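Local coordinates for protein diguanylate cyclase/phosphodiesterase (Caldicellulosiruptor saccharolyticus, PDB 3MTK) that probably acts in cyclic-di-GMP signalling as a phosphodiesterase specific for cyclic guanylate, and is represented here by its GGDEF domain alone, at residues I35-V44 with D86-I97. Numbering follows the deposited sequence.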
ATOM      1  N   ILE A  35      -4.067  -2.242 -19.297  1.00 89.60           N
ATOM      2  CA  ILE A  35      -3.707  -0.873 -19.665  1.00 87.05           C
ATOM      3  C   ILE A  35      -2.909  -0.157 -18.588  1.00 82.35           C
ATOM      4  O   ILE A  35      -3.434   0.671 -17.842  1.00 80.93           O
ATOM      5  CB  ILE A  35      -4.976  -0.036 -20.007  1.00 89.26           C
ATOM      6  CG1 ILE A  35      -4.610   1.442 -20.186  1.00 90.73           C
ATOM      7  CG2 ILE A  35      -6.029  -0.204 -18.913  1.00 91.88           C
ATOM      8  CD1 ILE A  35      -3.463   1.691 -21.144  1.00 89.49           C
ATOM      9  N   ASP A  36      -1.622  -0.470 -18.532  1.00 78.41           N
ATOM     10  CA  ASP A  36      -0.748   0.124 -17.542  1.00 73.97           C
ATOM     11  C   ASP A  36      -1.453   0.202 -16.192  1.00 70.32           C
ATOM     12  O   ASP A  36      -1.830   1.276 -15.709  1.00 68.33           O
ATOM     13  CB  ASP A  36      -0.293   1.498 -18.012  1.00 76.40           C
ATOM     14  CG  ASP A  36       0.572   1.413 -19.256  1.00 79.02           C
ATOM     15  OD1 ASP A  36       1.382   0.465 -19.341  1.00 79.71           O
ATOM     16  OD2 ASP A  36       0.455   2.286 -20.144  1.00 80.09           O
ATOM     17  N   THR A  37      -1.648  -0.976 -15.611  1.00 64.99           N
ATOM     18  CA  THR A  37      -2.282  -1.130 -14.317  1.00 60.45           C
ATOM     19  C   THR A  37      -1.136  -1.583 -13.434  1.00 56.33           C
ATOM     20  O   THR A  37      -0.349  -2.440 -13.833  1.00 56.10           O
ATOM     21  CB  THR A  37      -3.347  -2.228 -14.362  1.00 60.84           C
ATOM     22  OG1 THR A  37      -4.211  -2.001 -15.479  1.00 62.31           O
ATOM     23  CG2 THR A  37      -4.162  -2.219 -13.090  1.00 62.62           C
ATOM     24  N   TYR A  38      -1.030  -1.019 -12.241  1.00 51.01           N
ATOM     25  CA  TYR A  38       0.068  -1.391 -11.367  1.00 48.04           C
ATOM     26  C   TYR A  38      -0.314  -1.880  -9.980  1.00 45.60           C
ATOM     27  O   TYR A  38      -1.348  -1.507  -9.429  1.00 45.36           O
ATOM     28  CB  TYR A  38       1.030  -0.209 -11.194  1.00 47.30           C
ATOM     29  CG  TYR A  38       1.636   0.316 -12.472  1.00 46.74           C
ATOM     30  CD1 TYR A  38       0.878   1.061 -13.376  1.00 46.14           C
ATOM     31  CD2 TYR A  38       2.972   0.065 -12.782  1.00 46.08           C
ATOM     32  CE1 TYR A  38       1.436   1.539 -14.557  1.00 45.87           C
ATOM     33  CE2 TYR A  38       3.538   0.541 -13.960  1.00 47.37           C
ATOM     34  CZ  TYR A  38       2.764   1.275 -14.840  1.00 47.58           C
ATOM     35  OH  TYR A  38       3.324   1.746 -16.003  1.00 50.48           O
ATOM     36  N   LEU A  39       0.543  -2.730  -9.429  1.00 42.61           N
ATOM     37  CA  LEU A  39       0.374  -3.228  -8.074  1.00 39.46           C
ATOM     38  C   LEU A  39       1.364  -2.361  -7.305  1.00 38.20           C
ATOM     39  O   LEU A  39       2.511  -2.201  -7.736  1.00 40.05           O
ATOM     40  CB  LEU A  39       0.792  -4.692  -7.961  1.00 38.18           C
ATOM     41  CG  LEU A  39       0.711  -5.260  -6.538  1.00 39.31           C
ATOM     42  CD1 LEU A  39      -0.713  -5.167  -6.028  1.00 37.87           C
ATOM     43  CD2 LEU A  39       1.187  -6.697  -6.524  1.00 38.08           C
ATOM     44  N   ILE A  40       0.927  -1.789  -6.191  1.00 36.71           N
ATOM     45  CA  ILE A  40       1.790  -0.938  -5.384  1.00 35.49           C
ATOM     46  C   ILE A  40       1.772  -1.373  -3.929  1.00 34.31           C
ATOM     47  O   ILE A  40       0.706  -1.636  -3.356  1.00 34.47           O
ATOM     48  CB  ILE A  40       1.347   0.542  -5.460  1.00 37.97           C
ATOM     49  CG1 ILE A  40       1.332   0.998  -6.916  1.00 38.80           C
ATOM     50  CG2 ILE A  40       2.313   1.423  -4.684  1.00 34.68           C
ATOM     51  CD1 ILE A  40       0.553   2.264  -7.133  1.00 42.94           C
ATOM     52  N   PHE A  41       2.963  -1.447  -3.348  1.00 32.17           N
ATOM     53  CA  PHE A  41       3.147  -1.833  -1.957  1.00 30.62           C
ATOM     54  C   PHE A  41       3.631  -0.623  -1.152  1.00 30.91           C
ATOM     55  O   PHE A  41       4.671  -0.038  -1.461  1.00 30.06           O
ATOM     56  CB  PHE A  41       4.186  -2.962  -1.863  1.00 31.51           C
ATOM     57  CG  PHE A  41       3.608  -4.354  -1.947  1.00 28.78           C
ATOM     58  CD1 PHE A  41       2.270  -4.564  -2.268  1.00 30.24           C
ATOM     59  CD2 PHE A  41       4.414  -5.462  -1.714  1.00 31.17           C
ATOM     60  CE1 PHE A  41       1.741  -5.862  -2.363  1.00 30.27           C
ATOM     61  CE2 PHE A  41       3.898  -6.771  -1.804  1.00 32.70           C
ATOM     62  CZ  PHE A  41       2.555  -6.968  -2.131  1.00 30.27           C
ATOM     63  N   LEU A  42       2.870  -0.228  -0.138  1.00 30.94           N
ATOM     64  CA  LEU A  42       3.280   0.897   0.695  1.00 31.62           C
ATOM     65  C   LEU A  42       3.573   0.392   2.096  1.00 30.97           C
ATOM     66  O   LEU A  42       2.749  -0.302   2.714  1.00 31.97           O
ATOM     67  CB  LEU A  42       2.196   1.974   0.808  1.00 33.07           C
ATOM     68  CG  LEU A  42       1.722   2.814  -0.366  1.00 36.67           C
ATOM     69  CD1 LEU A  42       0.697   2.029  -1.203  1.00 41.11           C
ATOM     70  CD2 LEU A  42       1.070   4.066   0.185  1.00 37.68           C
ATOM     71  N   GLU A  43       4.736   0.757   2.612  1.00 30.88           N
ATOM     72  CA  GLU A  43       5.102   0.334   3.952  1.00 31.34           C
ATOM     73  C   GLU A  43       5.215   1.534   4.891  1.00 29.48           C
ATOM     74  O   GLU A  43       5.866   2.531   4.576  1.00 29.84           O
ATOM     75  CB  GLU A  43       6.426  -0.434   3.919  1.00 31.94           C
ATOM     76  CG  GLU A  43       6.835  -0.984   5.280  1.00 39.38           C
ATOM     77  CD  GLU A  43       8.083  -1.840   5.227  1.00 40.84           C
ATOM     78  OE1 GLU A  43       8.326  -2.467   4.178  1.00 42.19           O
ATOM     79  OE2 GLU A  43       8.812  -1.899   6.238  1.00 43.59           O
ATOM     80  N   VAL A  44       4.565   1.441   6.042  1.00 30.77           N
ATOM     81  CA  VAL A  44       4.625   2.509   7.041  1.00 30.92           C
ATOM     82  C   VAL A  44       5.901   2.259   7.834  1.00 32.20           C
ATOM     83  O   VAL A  44       6.034   1.227   8.494  1.00 33.47           O
ATOM     84  CB  VAL A  44       3.422   2.451   7.994  1.00 29.93           C
ATOM     85  CG1 VAL A  44       3.389   3.694   8.841  1.00 29.21           C
ATOM     86  CG2 VAL A  44       2.133   2.311   7.201  1.00 32.38           C
ATOM     87  N   ASP A  86       2.041  -3.372   8.943  1.00 36.26           N
ATOM     88  CA  ASP A  86       2.498  -2.047   8.526  1.00 36.18           C
ATOM     89  C   ASP A  86       2.537  -1.859   7.015  1.00 35.63           C
ATOM     90  O   ASP A  86       3.250  -0.985   6.520  1.00 32.64           O
ATOM     91  CB  ASP A  86       3.904  -1.803   9.069  1.00 34.75           C
ATOM     92  CG  ASP A  86       4.921  -2.760   8.487  1.00 37.54           C
ATOM     93  OD1 ASP A  86       4.511  -3.642   7.702  1.00 36.04           O
ATOM     94  OD2 ASP A  86       6.131  -2.637   8.806  1.00 38.12           O
ATOM     95  N   ARG A  87       1.769  -2.651   6.278  1.00 33.48           N
ATOM     96  CA  ARG A  87       1.832  -2.549   4.833  1.00 31.75           C
ATOM     97  C   ARG A  87       0.504  -2.550   4.117  1.00 31.47           C
ATOM     98  O   ARG A  87      -0.386  -3.324   4.450  1.00 29.37           O
ATOM     99  CB  ARG A  87       2.708  -3.683   4.294  1.00 35.39           C
ATOM    100  CG  ARG A  87       2.655  -3.862   2.791  1.00 35.44           C
ATOM    101  CD  ARG A  87       3.535  -5.022   2.370  1.00 38.07           C
ATOM    102  NE  ARG A  87       4.916  -4.867   2.833  1.00 37.45           N
ATOM    103  CZ  ARG A  87       5.923  -5.632   2.424  1.00 37.90           C
ATOM    104  NH1 ARG A  87       5.702  -6.603   1.548  1.00 38.05           N
ATOM    105  NH2 ARG A  87       7.155  -5.424   2.877  1.00 36.58           N
ATOM    106  N   PHE A  88       0.389  -1.678   3.116  1.00 31.30           N
ATOM    107  CA  PHE A  88      -0.830  -1.560   2.321  1.00 32.38           C
ATOM    108  C   PHE A  88      -0.508  -1.889   0.873  1.00 33.75           C
ATOM    109  O   PHE A  88       0.657  -1.845   0.465  1.00 33.57           O
ATOM    110  CB  PHE A  88      -1.388  -0.134   2.379  1.00 29.96           C
ATOM    111  CG  PHE A  88      -1.927   0.265   3.721  1.00 30.28           C
ATOM    112  CD1 PHE A  88      -3.277   0.118   4.015  1.00 30.20           C
ATOM    113  CD2 PHE A  88      -1.094   0.850   4.678  1.00 30.41           C
ATOM    114  CE1 PHE A  88      -3.804   0.554   5.245  1.00 28.76           C
ATOM    115  CE2 PHE A  88      -1.607   1.285   5.899  1.00 31.84           C
ATOM    116  CZ  PHE A  88      -2.974   1.135   6.179  1.00 28.61           C
ATOM    117  N   ALA A  89      -1.550  -2.207   0.104  1.00 35.48           N
ATOM    118  CA  ALA A  89      -1.413  -2.532  -1.318  1.00 35.70           C
ATOM    119  C   ALA A  89      -2.474  -1.814  -2.152  1.00 36.35           C
ATOM    120  O   ALA A  89      -3.602  -1.612  -1.704  1.00 34.38           O
ATOM    121  CB  ALA A  89      -1.532  -4.039  -1.527  1.00 33.83           C
ATOM    122  N   ILE A  90      -2.108  -1.426  -3.364  1.00 39.13           N
ATOM    123  CA  ILE A  90      -3.048  -0.757  -4.245  1.00 43.23           C
ATOM    124  C   ILE A  90      -3.009  -1.361  -5.641  1.00 46.36           C
ATOM    125  O   ILE A  90      -1.949  -1.755  -6.132  1.00 46.41           O
ATOM    126  CB  ILE A  90      -2.733   0.746  -4.411  1.00 45.02           C
ATOM    127  CG1 ILE A  90      -2.655   1.444  -3.051  1.00 46.12           C
ATOM    128  CG2 ILE A  90      -3.807   1.394  -5.288  1.00 43.55           C
ATOM    129  CD1 ILE A  90      -3.975   1.539  -2.325  1.00 49.83           C
ATOM    130  N   ILE A  91      -4.177  -1.453  -6.263  1.00 49.37           N
ATOM    131  CA  ILE A  91      -4.280  -1.930  -7.631  1.00 50.85           C
ATOM    132  C   ILE A  91      -4.715  -0.656  -8.323  1.00 54.28           C
ATOM    133  O   ILE A  91      -5.737  -0.081  -7.951  1.00 54.98           O
ATOM    134  CB  ILE A  91      -5.411  -2.939  -7.839  1.00 49.50           C
ATOM    135  CG1 ILE A  91      -5.227  -4.159  -6.931  1.00 50.17           C
ATOM    136  CG2 ILE A  91      -5.459  -3.335  -9.304  1.00 47.11           C
ATOM    137  CD1 ILE A  91      -4.007  -4.965  -7.220  1.00 49.39           C
ATOM    138  N   CYS A  92      -3.959  -0.194  -9.308  1.00 57.54           N
ATOM    139  CA  CYS A  92      -4.357   1.026  -9.991  1.00 61.08           C
ATOM    140  C   CYS A  92      -3.969   1.073 -11.455  1.00 63.25           C
ATOM    141  O   CYS A  92      -2.899   0.611 -11.850  1.00 63.54           O
ATOM    142  CB  CYS A  92      -3.761   2.247  -9.294  1.00 61.11           C
ATOM    143  SG  CYS A  92      -2.018   2.470  -9.638  1.00 62.25           S
ATOM    144  N   LYS A  93      -4.862   1.641 -12.255  1.00 66.59           N
ATOM    145  CA  LYS A  93      -4.626   1.811 -13.681  1.00 69.56           C
ATOM    146  C   LYS A  93      -4.176   3.260 -13.796  1.00 69.93           C
ATOM    147  O   LYS A  93      -4.857   4.159 -13.307  1.00 68.09           O
ATOM    148  CB  LYS A  93      -5.923   1.582 -14.464  1.00 72.12           C
ATOM    149  CG  LYS A  93      -7.106   2.392 -13.943  1.00 75.67           C
ATOM    150  CD  LYS A  93      -8.375   2.125 -14.734  1.00 77.48           C
ATOM    151  CE  LYS A  93      -9.497   3.048 -14.289  1.00 78.79           C
ATOM    152  NZ  LYS A  93     -10.760   2.786 -15.032  1.00 79.70           N
ATOM    153  N   SER A  94      -3.023   3.493 -14.413  1.00 72.00           N
ATOM    154  CA  SER A  94      -2.528   4.858 -14.538  1.00 74.68           C
ATOM    155  C   SER A  94      -1.524   5.059 -15.663  1.00 76.44           C
ATOM    156  O   SER A  94      -0.541   4.323 -15.781  1.00 76.89           O
ATOM    157  CB  SER A  94      -1.901   5.304 -13.217  1.00 75.13           C
ATOM    158  OG  SER A  94      -2.836   5.190 -12.160  1.00 78.49           O
ATOM    159  N   GLU A  95      -1.784   6.074 -16.484  1.00 78.25           N
ATOM    160  CA  GLU A  95      -0.916   6.402 -17.604  1.00 79.89           C
ATOM    161  C   GLU A  95       0.439   6.841 -17.063  1.00 78.88           C
ATOM    162  O   GLU A  95       1.484   6.479 -17.607  1.00 79.98           O
ATOM    163  CB  GLU A  95      -1.557   7.506 -18.448  1.00 81.50           C
ATOM    164  CG  GLU A  95      -2.828   7.055 -19.164  1.00 83.59           C
ATOM    165  CD  GLU A  95      -3.484   8.161 -19.973  1.00 85.07           C
ATOM    166  OE1 GLU A  95      -4.441   7.860 -20.723  1.00 85.08           O
ATOM    167  OE2 GLU A  95      -3.050   9.327 -19.856  1.00 85.61           O
ATOM    168  N   ASN A  96       0.409   7.618 -15.986  1.00 76.68           N
ATOM    169  CA  ASN A  96       1.625   8.091 -15.331  1.00 74.43           C
ATOM    170  C   ASN A  96       1.559   7.635 -13.871  1.00 69.41           C
ATOM    171  O   ASN A  96       0.964   8.304 -13.025  1.00 68.85           O
ATOM    172  CB  ASN A  96       1.721   9.617 -15.395  1.00 77.48           C
ATOM    173  CG  ASN A  96       3.059  10.133 -14.900  1.00 80.05           C
ATOM    174  OD1 ASN A  96       3.506   9.785 -13.803  1.00 81.36           O
ATOM    175  ND2 ASN A  96       3.708  10.965 -15.708  1.00 82.81           N
ATOM    176  N   ILE A  97       2.176   6.495 -13.583  1.00 64.06           N
ATOM    177  CA  ILE A  97       2.143   5.946 -12.237  1.00 60.37           C
ATOM    178  C   ILE A  97       3.141   6.572 -11.259  1.00 58.89           C
ATOM    179  O   ILE A  97       2.881   6.604 -10.055  1.00 58.29           O
ATOM    180  CB  ILE A  97       2.339   4.409 -12.259  1.00 58.43           C
ATOM    181  CG1 ILE A  97       2.154   3.861 -10.843  1.00 56.79           C
ATOM    182  CG2 ILE A  97       3.689   4.052 -12.884  1.00 55.29           C
ATOM    183  CD1 ILE A  97       2.787   2.532 -10.602  1.00 58.71           C
TER
HETATM  184  O   HOH W   1       7.006  -0.470   9.991  1.00 44.72           O
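Arg87 leans over Phe41: its CD lies above one face of the phenyl ring, offset toward the rim, while NH1 approaches Phe41 CD2 at 3.7 Å with the guanidinium plane turned 41° from the ring. The bend at chi3 (-56°) turns the guanidinium group in between the Phe41 and Glu43 side chains of strand 37-44, where its edge, through NH2, meets Glu43 OE1 in a weak, long salt bridge of 3.4 Å. Arg87 NH1 has its stronger partner in Asp145, and Glu43 OE2 is salt-bridged to Lys152, both on helix 137-154. Glu43 also runs alongside Asp86, a like-charge approach that Lys152 probably helps offset; a water donating to Asp86 OD2 and Val44 O ties that side chain to the Val44 carbonyl. On the same face, Ala89 CB meets Phe41 CE1, and the CD1 methyls of Leu39 and Ile91 touch at 3.5 Å.

Strands 37-44 and 87-93 run antiparallel in the central sheet of the GGDEF fold, related to nucleotide cyclases; 87-93 is the second arm of the hairpin with 79-84, whose turn carries the GGDEF signature site in degenerate form. Paired backbone bonds join Tyr38 to Cys92, Ile40 to Ile90 and Leu42 to Phe88; Val44 N extends the pattern to Asp86 O.

The opposite face is largely apolar, and helix 97-108 covers Ile40, Leu42 and Cys92. Here Leu42 CD1 rests on Ile90 CG1 at 3.9 Å, and Ile40 CD1 reaches Cys92 SG at 3.6 Å. Where the chain turns into that helix, Ile97 lies over one face of the Tyr38 ring, its CG2 3.7 Å from the centroid in a CH-pi contact, while Ser94 O sits at the ring edge.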